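Local atomic coordinates of adhesion and penetration protein autotransporter (Haemophilus influenzae, PDB entry 3SYJ), a protein that promotes adherence to and invasion of host cells by binding a host cell structure, self-associates between bacteria to drive aggregation, and is probably a serine protease. Residues F22-N28 and S42-M48; R101-K105 and R255-F259; T411-K417 and K430-Q436; R534-A538 and L681-Q685. One frame throughout, in Å; residues are numbered along the deposited sequence.

Interaction 1: F22-N28 and S42-M48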
# COMPACT_ATOMS: atom_id res chain seq x y z
N PHE A 22 39.73 -13.56 -25.94
CA PHE A 22 39.91 -13.40 -27.38
C PHE A 22 38.73 -13.92 -28.21
O PHE A 22 38.89 -14.55 -29.25
CB PHE A 22 41.23 -14.05 -27.81
CG PHE A 22 42.44 -13.38 -27.22
CD1 PHE A 22 42.83 -12.11 -27.63
CD2 PHE A 22 43.18 -14.01 -26.23
CE1 PHE A 22 43.94 -11.49 -27.09
CE2 PHE A 22 44.30 -13.40 -25.68
CZ PHE A 22 44.68 -12.13 -26.11
N THR A 23 37.53 -13.63 -27.72
CA THR A 23 36.32 -13.98 -28.44
C THR A 23 36.23 -13.10 -29.67
O THR A 23 36.80 -12.00 -29.71
CB THR A 23 35.10 -13.75 -27.57
OG1 THR A 23 35.21 -12.45 -26.98
CG2 THR A 23 35.03 -14.80 -26.47
N VAL A 24 35.53 -13.58 -30.68
CA VAL A 24 35.46 -12.86 -31.94
C VAL A 24 34.92 -11.45 -31.71
O VAL A 24 33.94 -11.28 -30.96
CB VAL A 24 34.61 -13.61 -32.98
CG1 VAL A 24 34.59 -12.86 -34.29
CG2 VAL A 24 35.14 -15.02 -33.17
N GLY A 25 35.56 -10.46 -32.31
CA GLY A 25 35.11 -9.08 -32.23
C GLY A 25 35.64 -8.30 -31.03
O GLY A 25 35.61 -7.07 -31.04
N ALA A 26 36.12 -9.02 -30.02
CA ALA A 26 36.64 -8.39 -28.81
C ALA A 26 37.77 -7.40 -29.12
O ALA A 26 38.47 -7.54 -30.11
CB ALA A 26 37.11 -9.44 -27.81
N GLN A 27 37.95 -6.42 -28.24
CA GLN A 27 38.98 -5.41 -28.45
C GLN A 27 39.68 -4.98 -27.16
O GLN A 27 39.16 -5.16 -26.05
CB GLN A 27 38.40 -4.19 -29.18
CG GLN A 27 38.20 -4.41 -30.67
CD GLN A 27 38.07 -3.10 -31.43
OE1 GLN A 27 36.98 -2.71 -31.86
NE2 GLN A 27 39.20 -2.40 -31.60
N ASN A 28 40.87 -4.42 -27.31
CA ASN A 28 41.60 -3.91 -26.16
C ASN A 28 41.84 -4.98 -25.09
O ASN A 28 41.48 -4.78 -23.94
CB ASN A 28 40.85 -2.73 -25.55
CG ASN A 28 40.60 -1.65 -26.56
OD1 ASN A 28 39.46 -1.25 -26.78
ND2 ASN A 28 41.66 -1.19 -27.21
N SER A 42 46.09 -5.80 -26.81
CA SER A 42 45.83 -6.46 -28.07
C SER A 42 44.51 -6.01 -28.72
O SER A 42 43.54 -5.70 -28.02
CB SER A 42 45.84 -7.98 -27.86
OG SER A 42 45.70 -8.66 -29.09
N MET A 43 44.49 -5.97 -30.05
CA MET A 43 43.29 -5.63 -30.82
C MET A 43 42.70 -4.27 -30.44
O MET A 43 41.51 -4.16 -30.11
CB MET A 43 42.22 -6.72 -30.67
CG MET A 43 42.62 -8.06 -31.28
SD MET A 43 42.94 -7.94 -33.05
CE MET A 43 44.43 -8.94 -33.19
N THR A 44 43.54 -3.24 -30.48
CA THR A 44 43.10 -1.89 -30.16
C THR A 44 42.59 -1.21 -31.42
O THR A 44 41.86 -0.23 -31.35
CB THR A 44 44.23 -1.02 -29.54
OG1 THR A 44 45.28 -0.84 -30.49
CG2 THR A 44 44.79 -1.69 -28.29
N LYS A 45 42.99 -1.74 -32.57
CA LYS A 45 42.64 -1.14 -33.85
C LYS A 45 41.84 -2.06 -34.79
O LYS A 45 41.60 -1.71 -35.95
CB LYS A 45 43.89 -0.59 -34.53
CG LYS A 45 44.52 0.52 -33.73
CD LYS A 45 45.93 0.85 -34.20
CE LYS A 45 46.43 2.12 -33.49
NZ LYS A 45 47.84 2.46 -33.82
N ALA A 46 41.42 -3.22 -34.29
CA ALA A 46 40.54 -4.10 -35.05
C ALA A 46 39.81 -5.00 -34.09
O ALA A 46 40.33 -5.32 -33.03
CB ALA A 46 41.34 -4.92 -36.05
N PRO A 47 38.58 -5.40 -34.45
CA PRO A 47 37.87 -6.41 -33.66
C PRO A 47 38.59 -7.74 -33.85
O PRO A 47 39.04 -8.01 -34.97
CB PRO A 47 36.49 -6.46 -34.32
CG PRO A 47 36.39 -5.19 -35.13
CD PRO A 47 37.77 -4.92 -35.59
N MET A 48 38.71 -8.53 -32.79
CA MET A 48 39.41 -9.82 -32.87
C MET A 48 38.93 -10.67 -34.04
O MET A 48 37.74 -10.89 -34.22
CB MET A 48 39.23 -10.61 -31.57
CG MET A 48 39.88 -11.99 -31.59
SD MET A 48 41.69 -11.95 -31.61
CE MET A 48 42.06 -13.70 -31.50
O HOH W 1 40.99 0.73 -29.21
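With CG anti to the backbone N (chi1 178°) and the chain bent at the next bond (chi2 68°), Met48 turns its thioether toward Phe22, whose own CG lies anti to its carbonyl carbon. Met48 CE reaches Phe22 CB at 3.8 Å, and the sulfur sits oblique to the ring, 5.4 Å from Met48 SD to the Phe22 centroid, in a Met-aromatic contact. Ser42 OG meets the same ring at its edge. Above this apolar layer the two backbones are tied together. Gly25 N gives a nearly straight bond (166°) to a lone pair of Met48 O, 2.9 Å away, and Met48 N returns one to Ala26 O. Farther along, Met43 O is gripped from opposite faces of its carbonyl plane: Asn28 N approaches on one at 2.9 Å, and Gln27 NE2 on the other at 3.3 Å. Gln27, extended beyond CG, lies alongside Pro47, its CG 3.3 Å from Ala46 O. A water accepts from Asn28 ND2, though its link to Thr44 O is doubtfully short. Helix 9-17 backs the apolar layer, where Phe15 meets Phe22 edge-to-face and also touches Met48. Residues Thr23 to Ala26 form a type II beta turn, closed by Ala26 N bonding to Thr23 O, and this turn docks on the loop after strand 38-42 within the peptidase S6 domain.

Interaction 2: R101-K105 and R255-F259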
# COMPACT_ATOMS: atom_id res chain seq x y z
N ARG A 101 43.09 -30.54 -56.06
CA ARG A 101 44.10 -29.78 -55.32
C ARG A 101 44.38 -28.41 -55.93
O ARG A 101 44.70 -27.46 -55.21
CB ARG A 101 45.41 -30.56 -55.23
CG ARG A 101 45.25 -31.96 -54.68
CD ARG A 101 46.51 -32.45 -54.00
NE ARG A 101 46.16 -33.26 -52.84
CZ ARG A 101 46.46 -32.96 -51.58
NH1 ARG A 101 47.16 -31.87 -51.29
NH2 ARG A 101 46.08 -33.77 -50.62
N ASN A 102 44.26 -28.32 -57.24
CA ASN A 102 44.60 -27.10 -57.97
C ASN A 102 45.98 -26.59 -57.59
O ASN A 102 46.14 -25.45 -57.15
CB ASN A 102 43.54 -26.02 -57.76
CG ASN A 102 42.18 -26.42 -58.35
OD1 ASN A 102 42.09 -26.82 -59.50
ND2 ASN A 102 41.13 -26.30 -57.55
N ASN A 103 46.98 -27.44 -57.77
CA ASN A 103 48.37 -27.04 -57.61
C ASN A 103 48.76 -26.04 -58.69
O ASN A 103 48.61 -26.30 -59.88
CB ASN A 103 49.30 -28.26 -57.64
CG ASN A 103 49.10 -29.19 -56.45
OD1 ASN A 103 48.80 -28.74 -55.34
ND2 ASN A 103 49.26 -30.49 -56.67
N TYR A 104 49.24 -24.88 -58.26
CA TYR A 104 49.68 -23.81 -59.14
C TYR A 104 50.72 -24.29 -60.17
O TYR A 104 51.63 -25.03 -59.83
CB TYR A 104 50.30 -22.72 -58.29
CG TYR A 104 50.42 -21.38 -58.95
CD1 TYR A 104 49.38 -20.46 -58.90
CD2 TYR A 104 51.60 -21.00 -59.58
CE1 TYR A 104 49.51 -19.22 -59.47
CE2 TYR A 104 51.74 -19.76 -60.16
CZ TYR A 104 50.69 -18.87 -60.10
OH TYR A 104 50.81 -17.63 -60.67
N LYS A 105 50.56 -23.85 -61.41
CA LYS A 105 51.57 -24.09 -62.44
C LYS A 105 52.16 -22.76 -62.86
O LYS A 105 51.45 -21.89 -63.37
CB LYS A 105 50.96 -24.78 -63.67
CG LYS A 105 51.97 -25.08 -64.78
CD LYS A 105 51.29 -25.28 -66.13
CE LYS A 105 52.26 -25.68 -67.25
NZ LYS A 105 52.56 -27.15 -67.28
N ARG A 255 46.59 -15.36 -54.02
CA ARG A 255 46.45 -15.07 -55.44
C ARG A 255 44.99 -15.03 -55.90
O ARG A 255 44.42 -16.05 -56.29
CB ARG A 255 47.29 -16.05 -56.25
CG ARG A 255 48.74 -16.08 -55.75
CD ARG A 255 49.62 -17.08 -56.48
NE ARG A 255 50.89 -17.25 -55.78
CZ ARG A 255 51.71 -18.28 -55.96
NH1 ARG A 255 51.39 -19.24 -56.81
NH2 ARG A 255 52.83 -18.37 -55.27
N LYS A 256 44.39 -13.85 -55.85
CA LYS A 256 42.97 -13.66 -56.13
C LYS A 256 42.62 -13.95 -57.59
O LYS A 256 41.54 -14.48 -57.88
CB LYS A 256 42.58 -12.23 -55.77
CG LYS A 256 41.10 -11.92 -55.81
CD LYS A 256 40.50 -11.97 -54.42
CE LYS A 256 39.26 -11.08 -54.32
NZ LYS A 256 39.59 -9.64 -54.51
N SER A 257 43.51 -13.61 -58.51
CA SER A 257 43.26 -13.82 -59.94
C SER A 257 43.35 -15.28 -60.31
O SER A 257 42.62 -15.76 -61.17
CB SER A 257 44.26 -13.03 -60.79
OG SER A 257 43.76 -11.73 -61.06
N TYR A 258 44.26 -15.99 -59.66
CA TYR A 258 44.40 -17.41 -59.90
C TYR A 258 43.17 -18.12 -59.37
O TYR A 258 42.62 -19.00 -60.02
CB TYR A 258 45.65 -17.94 -59.21
CG TYR A 258 45.78 -19.45 -59.19
CD1 TYR A 258 46.00 -20.16 -60.36
CD2 TYR A 258 45.74 -20.15 -57.99
CE1 TYR A 258 46.15 -21.54 -60.34
CE2 TYR A 258 45.89 -21.52 -57.96
CZ TYR A 258 46.09 -22.21 -59.14
OH TYR A 258 46.24 -23.58 -59.11
N PHE A 259 42.73 -17.72 -58.18
CA PHE A 259 41.55 -18.35 -57.62
C PHE A 259 40.33 -18.15 -58.52
O PHE A 259 39.54 -19.07 -58.70
CB PHE A 259 41.23 -17.83 -56.23
CG PHE A 259 39.91 -18.33 -55.72
CD1 PHE A 259 39.78 -19.63 -55.27
CD2 PHE A 259 38.79 -17.51 -55.75
CE1 PHE A 259 38.57 -20.10 -54.82
CE2 PHE A 259 37.57 -17.98 -55.30
CZ PHE A 259 37.46 -19.28 -54.83
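Arg255, at the N-cap position of helix 256-266, meets Tyr104 with the outer end of its side chain. The chain runs extended from CG to NE and crosses the tyrosine at about a right angle, bringing NH1 over the centre of the ring. Arg255 CZ stands 4.2 Å from the Tyr104 centroid and only 6° off the ring normal, a cation-pi contact in which the guanidinium comes edge-first, its plane steeply inclined (74°) to that of the ring. Its methylene CD adds a contact 3.7 Å from Tyr104 CE1. The other amino group, NH2, is held by the carbonyl of Glu113, while the backbone N of Arg255 is bonded to the hydroxyl of Tyr116. The first turn of the helix then carries the chain round to Tyr258, and Phe259 N closes that turn on Arg255 O. Tyr258 has CG anti to its backbone N (chi1 170°), which extends the ring toward segment 101-105. There it receives the edge of Tyr104 on its face: Tyr104 CD1 lies over the ring centre, 3.7 Å from Tyr258 CD1, with the centroids 4.7 Å apart in an edge-to-face pair. Beyond the ring, Tyr258 OH donates to Asn102 O at 2.7 Å, reaching it from above the carbonyl plane. Because the guanidinium lies over the pi cloud and also has a carbonyl partner, its positive charge is probably stabilised in this buried setting, while the phenol of Tyr258 anchors the helix start to the loop through one short polar bond.

Interaction 3: T411-K417 and K430-Q436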
# COMPACT_ATOMS: atom_id res chain seq x y z
N THR A 411 15.77 -18.72 -48.31
CA THR A 411 14.98 -19.80 -47.72
C THR A 411 14.92 -21.08 -48.57
O THR A 411 14.80 -21.01 -49.79
CB THR A 411 13.55 -19.32 -47.41
OG1 THR A 411 13.60 -18.25 -46.45
CG2 THR A 411 12.70 -20.45 -46.85
N LEU A 412 15.02 -22.22 -47.91
CA LEU A 412 14.85 -23.52 -48.55
C LEU A 412 13.61 -24.12 -47.93
O LEU A 412 13.63 -24.52 -46.77
CB LEU A 412 16.03 -24.43 -48.22
CG LEU A 412 16.63 -25.38 -49.26
CD1 LEU A 412 16.84 -26.76 -48.66
CD2 LEU A 412 15.80 -25.47 -50.51
N HIS A 413 12.52 -24.17 -48.69
CA HIS A 413 11.28 -24.73 -48.18
C HIS A 413 11.21 -26.21 -48.56
O HIS A 413 10.85 -26.55 -49.68
CB HIS A 413 10.09 -23.93 -48.73
CG HIS A 413 8.75 -24.42 -48.29
ND1 HIS A 413 8.58 -25.27 -47.21
CD2 HIS A 413 7.50 -24.17 -48.75
CE1 HIS A 413 7.30 -25.53 -47.05
NE2 HIS A 413 6.62 -24.87 -47.97
N VAL A 414 11.57 -27.08 -47.63
CA VAL A 414 11.60 -28.52 -47.91
C VAL A 414 10.20 -29.12 -47.91
O VAL A 414 9.47 -29.03 -46.92
CB VAL A 414 12.47 -29.27 -46.88
CG1 VAL A 414 12.44 -30.78 -47.12
CG2 VAL A 414 13.88 -28.74 -46.92
N GLN A 415 9.84 -29.74 -49.02
CA GLN A 415 8.48 -30.22 -49.21
C GLN A 415 8.43 -31.48 -50.08
O GLN A 415 7.51 -31.65 -50.88
CB GLN A 415 7.63 -29.11 -49.84
CG GLN A 415 6.21 -29.03 -49.33
CD GLN A 415 5.47 -27.83 -49.91
OE1 GLN A 415 4.78 -27.10 -49.19
NE2 GLN A 415 5.61 -27.62 -51.22
N ALA A 416 9.42 -32.35 -49.93
CA ALA A 416 9.44 -33.60 -50.68
C ALA A 416 8.51 -34.64 -50.04
O ALA A 416 7.92 -34.40 -48.99
CB ALA A 416 10.86 -34.13 -50.79
N LYS A 417 8.39 -35.80 -50.67
CA LYS A 417 7.46 -36.83 -50.20
C LYS A 417 8.15 -38.03 -49.60
O LYS A 417 9.13 -38.54 -50.14
CB LYS A 417 6.53 -37.30 -51.33
CG LYS A 417 5.32 -36.39 -51.56
CD LYS A 417 4.37 -36.94 -52.62
CE LYS A 417 3.73 -38.25 -52.18
NZ LYS A 417 2.65 -38.69 -53.12
N LYS A 430 17.34 -19.73 -43.96
CA LYS A 430 16.24 -20.47 -43.36
C LYS A 430 15.88 -21.73 -44.13
O LYS A 430 15.85 -21.74 -45.36
CB LYS A 430 15.00 -19.60 -43.21
CG LYS A 430 13.93 -20.23 -42.34
CD LYS A 430 12.55 -19.66 -42.65
CE LYS A 430 12.40 -18.23 -42.17
NZ LYS A 430 11.07 -17.70 -42.58
N VAL A 431 15.61 -22.79 -43.39
CA VAL A 431 15.10 -24.02 -43.95
C VAL A 431 13.77 -24.23 -43.26
O VAL A 431 13.71 -24.28 -42.03
CB VAL A 431 16.01 -25.21 -43.62
CG1 VAL A 431 15.28 -26.52 -43.86
CG2 VAL A 431 17.31 -25.13 -44.43
N ILE A 432 12.71 -24.33 -44.05
CA ILE A 432 11.39 -24.65 -43.53
C ILE A 432 11.12 -26.12 -43.77
O ILE A 432 11.29 -26.61 -44.89
CB ILE A 432 10.29 -23.81 -44.22
CG1 ILE A 432 10.55 -22.31 -44.01
CG2 ILE A 432 8.93 -24.20 -43.72
CD1 ILE A 432 9.62 -21.41 -44.80
N LEU A 433 10.73 -26.84 -42.72
CA LEU A 433 10.45 -28.26 -42.84
C LEU A 433 8.97 -28.51 -43.04
O LEU A 433 8.16 -28.25 -42.15
CB LEU A 433 10.91 -29.01 -41.60
CG LEU A 433 12.37 -28.84 -41.21
CD1 LEU A 433 12.66 -29.61 -39.93
CD2 LEU A 433 13.27 -29.29 -42.36
N GLU A 434 8.61 -29.01 -44.22
CA GLU A 434 7.24 -29.44 -44.48
C GLU A 434 7.18 -30.66 -45.40
O GLU A 434 6.45 -30.65 -46.39
CB GLU A 434 6.41 -28.28 -45.07
CG GLU A 434 4.93 -28.36 -44.71
CD GLU A 434 4.07 -27.30 -45.37
OE1 GLU A 434 4.62 -26.34 -45.96
OE2 GLU A 434 2.83 -27.42 -45.30
N GLN A 435 7.93 -31.71 -45.08
CA GLN A 435 7.83 -32.95 -45.85
C GLN A 435 6.40 -33.41 -45.85
O GLN A 435 5.72 -33.31 -44.82
CB GLN A 435 8.67 -34.07 -45.22
CG GLN A 435 10.11 -34.09 -45.61
CD GLN A 435 10.37 -34.63 -46.99
OE1 GLN A 435 10.25 -35.83 -47.26
NE2 GLN A 435 10.76 -33.75 -47.88
N GLN A 436 5.96 -33.95 -46.98
CA GLN A 436 4.65 -34.57 -47.11
C GLN A 436 4.75 -36.08 -46.93
O GLN A 436 5.71 -36.69 -47.40
CB GLN A 436 4.07 -34.31 -48.49
CG GLN A 436 4.35 -32.94 -49.07
CD GLN A 436 3.46 -31.86 -48.49
OE1 GLN A 436 3.62 -31.47 -47.33
NE2 GLN A 436 2.53 -31.37 -49.30
O HOH W 2 11.23 -16.74 -45.41
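The imidazole of His413 takes the carboxylate of Glu434 at its edge, the two planes nearly coplanar (21° apart), with His413 CE1 3.0 Å from Glu434 OE1. Ile432 comes in obliquely, its CG2 3.7 Å from His413 ND1. His413 CG is anti to the backbone N (chi1 179°) and Glu434 is extended beyond CG, which sets ring and carboxylate at the same height above the strands. Thr411 shares this side with His413 and Ile432: its CG2 meets Ile432 CD1, while a water joins Thr411 OG1 to Lys430 NZ, which is also bonded to Gln459. On the other face of the sheet Leu412, Val414, Val431 and Leu433 point inward. Val414 CG2 packs 4.0 Å from Val431 CG1, and Leu412 CB touches Val431 CG2.

Between these two layers the parallel strands 411-414 and 430-433 run 4.6 Å apart, in a register pairing Thr411 with Lys430 and Val414 with Leu433. Hydrogen bonds pass back and forth: Leu412 N to Lys430 O at 2.7 Å, Ile432 N to Leu412 O, Val414 N to Ile432 O and Glu434 N to Val414 O. Past the strands, Gln436 N takes up the pairing again with Ala416 O at 2.8 Å. Strands 391-394 and 455-460 continue the sheet on the two flanks, as successive coils of a beta-helix do. The chemistry is thus divided by face: aliphatic side chains fill the interior of the solenoid, whereas the outer side is mostly polar, with Ile432 packed among its polar groups, and there the nearby Glu434 carboxylate would tend to favour a protonated His413.

Interaction 4: R534-A538 and L681-Q685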
# COMPACT_ATOMS: atom_id res chain seq x y z
N ARG A 534 23.80 -40.71 -18.87
CA ARG A 534 24.15 -39.96 -17.67
C ARG A 534 22.90 -39.41 -17.00
O ARG A 534 21.88 -39.20 -17.65
CB ARG A 534 25.11 -38.82 -18.03
CG ARG A 534 26.52 -39.29 -18.38
CD ARG A 534 27.24 -39.80 -17.15
NE ARG A 534 27.41 -38.76 -16.13
CZ ARG A 534 28.53 -38.08 -15.94
NH1 ARG A 534 29.60 -38.33 -16.70
NH2 ARG A 534 28.60 -37.15 -14.99
N LYS A 535 22.99 -39.18 -15.70
CA LYS A 535 21.89 -38.59 -14.95
C LYS A 535 21.76 -37.11 -15.27
O LYS A 535 20.67 -36.55 -15.17
CB LYS A 535 22.11 -38.79 -13.44
CG LYS A 535 21.83 -40.20 -12.97
CD LYS A 535 21.85 -40.34 -11.46
CE LYS A 535 23.23 -40.69 -10.93
NZ LYS A 535 23.13 -41.46 -9.65
N GLU A 536 22.87 -36.50 -15.67
CA GLU A 536 22.92 -35.07 -15.94
C GLU A 536 22.94 -34.77 -17.43
O GLU A 536 23.75 -35.33 -18.17
CB GLU A 536 24.17 -34.45 -15.30
CG GLU A 536 24.37 -34.79 -13.85
CD GLU A 536 25.13 -36.09 -13.66
OE1 GLU A 536 25.40 -36.78 -14.67
OE2 GLU A 536 25.47 -36.41 -12.50
N ILE A 537 22.05 -33.88 -17.85
CA ILE A 537 22.09 -33.35 -19.21
C ILE A 537 22.13 -31.85 -19.10
O ILE A 537 21.81 -31.29 -18.05
CB ILE A 537 20.87 -33.78 -20.05
CG1 ILE A 537 19.57 -33.21 -19.46
CG2 ILE A 537 20.81 -35.29 -20.14
CD1 ILE A 537 18.31 -33.66 -20.18
N ALA A 538 22.54 -31.18 -20.17
CA ALA A 538 22.72 -29.74 -20.10
C ALA A 538 22.33 -29.07 -21.40
O ALA A 538 22.37 -29.68 -22.46
CB ALA A 538 24.17 -29.42 -19.74
N LEU A 681 30.33 -33.66 -21.32
CA LEU A 681 29.82 -34.24 -20.07
C LEU A 681 29.48 -33.22 -18.98
O LEU A 681 30.20 -32.25 -18.78
CB LEU A 681 30.82 -35.24 -19.52
CG LEU A 681 30.68 -36.63 -20.12
CD1 LEU A 681 31.87 -37.49 -19.71
CD2 LEU A 681 29.37 -37.26 -19.68
N THR A 682 28.39 -33.47 -18.25
CA THR A 682 27.99 -32.56 -17.18
C THR A 682 28.30 -33.18 -15.83
O THR A 682 28.04 -34.36 -15.61
CB THR A 682 26.48 -32.22 -17.25
OG1 THR A 682 26.18 -31.68 -18.54
CG2 THR A 682 26.10 -31.19 -16.19
N THR A 683 28.88 -32.39 -14.94
CA THR A 683 29.23 -32.88 -13.61
C THR A 683 28.66 -31.99 -12.52
O THR A 683 28.80 -30.77 -12.58
CB THR A 683 30.75 -32.97 -13.43
OG1 THR A 683 31.28 -33.92 -14.37
CG2 THR A 683 31.10 -33.40 -12.03
N CYS A 684 28.00 -32.59 -11.54
CA CYS A 684 27.49 -31.85 -10.39
C CYS A 684 28.18 -32.34 -9.13
O CYS A 684 28.17 -33.53 -8.85
CB CYS A 684 25.99 -32.03 -10.23
SG CYS A 684 25.01 -31.31 -11.55
N GLN A 685 28.78 -31.42 -8.38
CA GLN A 685 29.54 -31.80 -7.21
C GLN A 685 29.68 -30.65 -6.21
O GLN A 685 29.71 -29.48 -6.59
CB GLN A 685 30.94 -32.25 -7.63
CG GLN A 685 31.87 -31.09 -7.88
CD GLN A 685 32.97 -31.41 -8.86
OE1 GLN A 685 33.68 -32.40 -8.70
NE2 GLN A 685 33.11 -30.57 -9.89
O HOH W 3 26.46 -35.61 -18.72
O HOH W 4 27.61 -35.16 -11.32
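Arg534 passes over Leu681 and ends beside Thr682. From CB the chain turns at chi2 (-70°) and again at chi3, and this double bend folds it back toward Glu536 of its own segment. CG lies 3.7 Å from Leu681 CD2, CD skirts the same methyl more loosely, and NE bonds Glu536 OE1 at 3.2 Å on the syn side of the carboxylate. At the tip, NH1 rests against Leu681 CD2, the two side chains crossing at about a right angle. NH2 gives a second bond to Glu536 OE1 and also comes close to Thr682 O, at an angle too poor for a hydrogen bond. One carboxylate oxygen therefore holds the guanidinium side-on through two nitrogens in a salt bridge. Glu536 in turn packs its CB 3.8 Å from Thr682 CB, and Ala538 CB touches Thr682 OG1 at 3.3 Å. No direct hydrogen bond joins the segments; two waters do so. One donates to Glu536 O and accepts from Thr682 N at 2.9 Å, and the other links Glu536 OE2 to Cys684 N. The short axes of strands 536-538 and 682-685 run at 120°, 6.7 Å apart at closest, without backbone pairing. Strand 682-688 pairs antiparallel with 669-675, a hairpin locked by the Cys673-Cys684 disulfide, and lies against the coil where strand 536-539 runs parallel to strand 567-575, whose Leu569 touches both Ala538 and Thr682.

In the fold
The four contacts follow one another in series along the passenger domain. Interactions 1 and 2 both belong to the peptidase S6 region, with centres 31 Å apart, the first joining two loops, the second a loop to the start of helix 256-266. Interaction 3 lies 37 Å from interaction 2 between centres, where neighbouring coils of the beta-helix stack in parallel. Interaction 4, its centre 35 Å from that of interaction 3, joins a later coil to the disulfide-bonded hairpin 669-688 that packs against it. No pair touches; nearest atoms stay at least about 19 Å apart. Together they sample a protease-like domain mounted on a long beta-helical stem, the elongated passenger that mediates adhesion and aggregation.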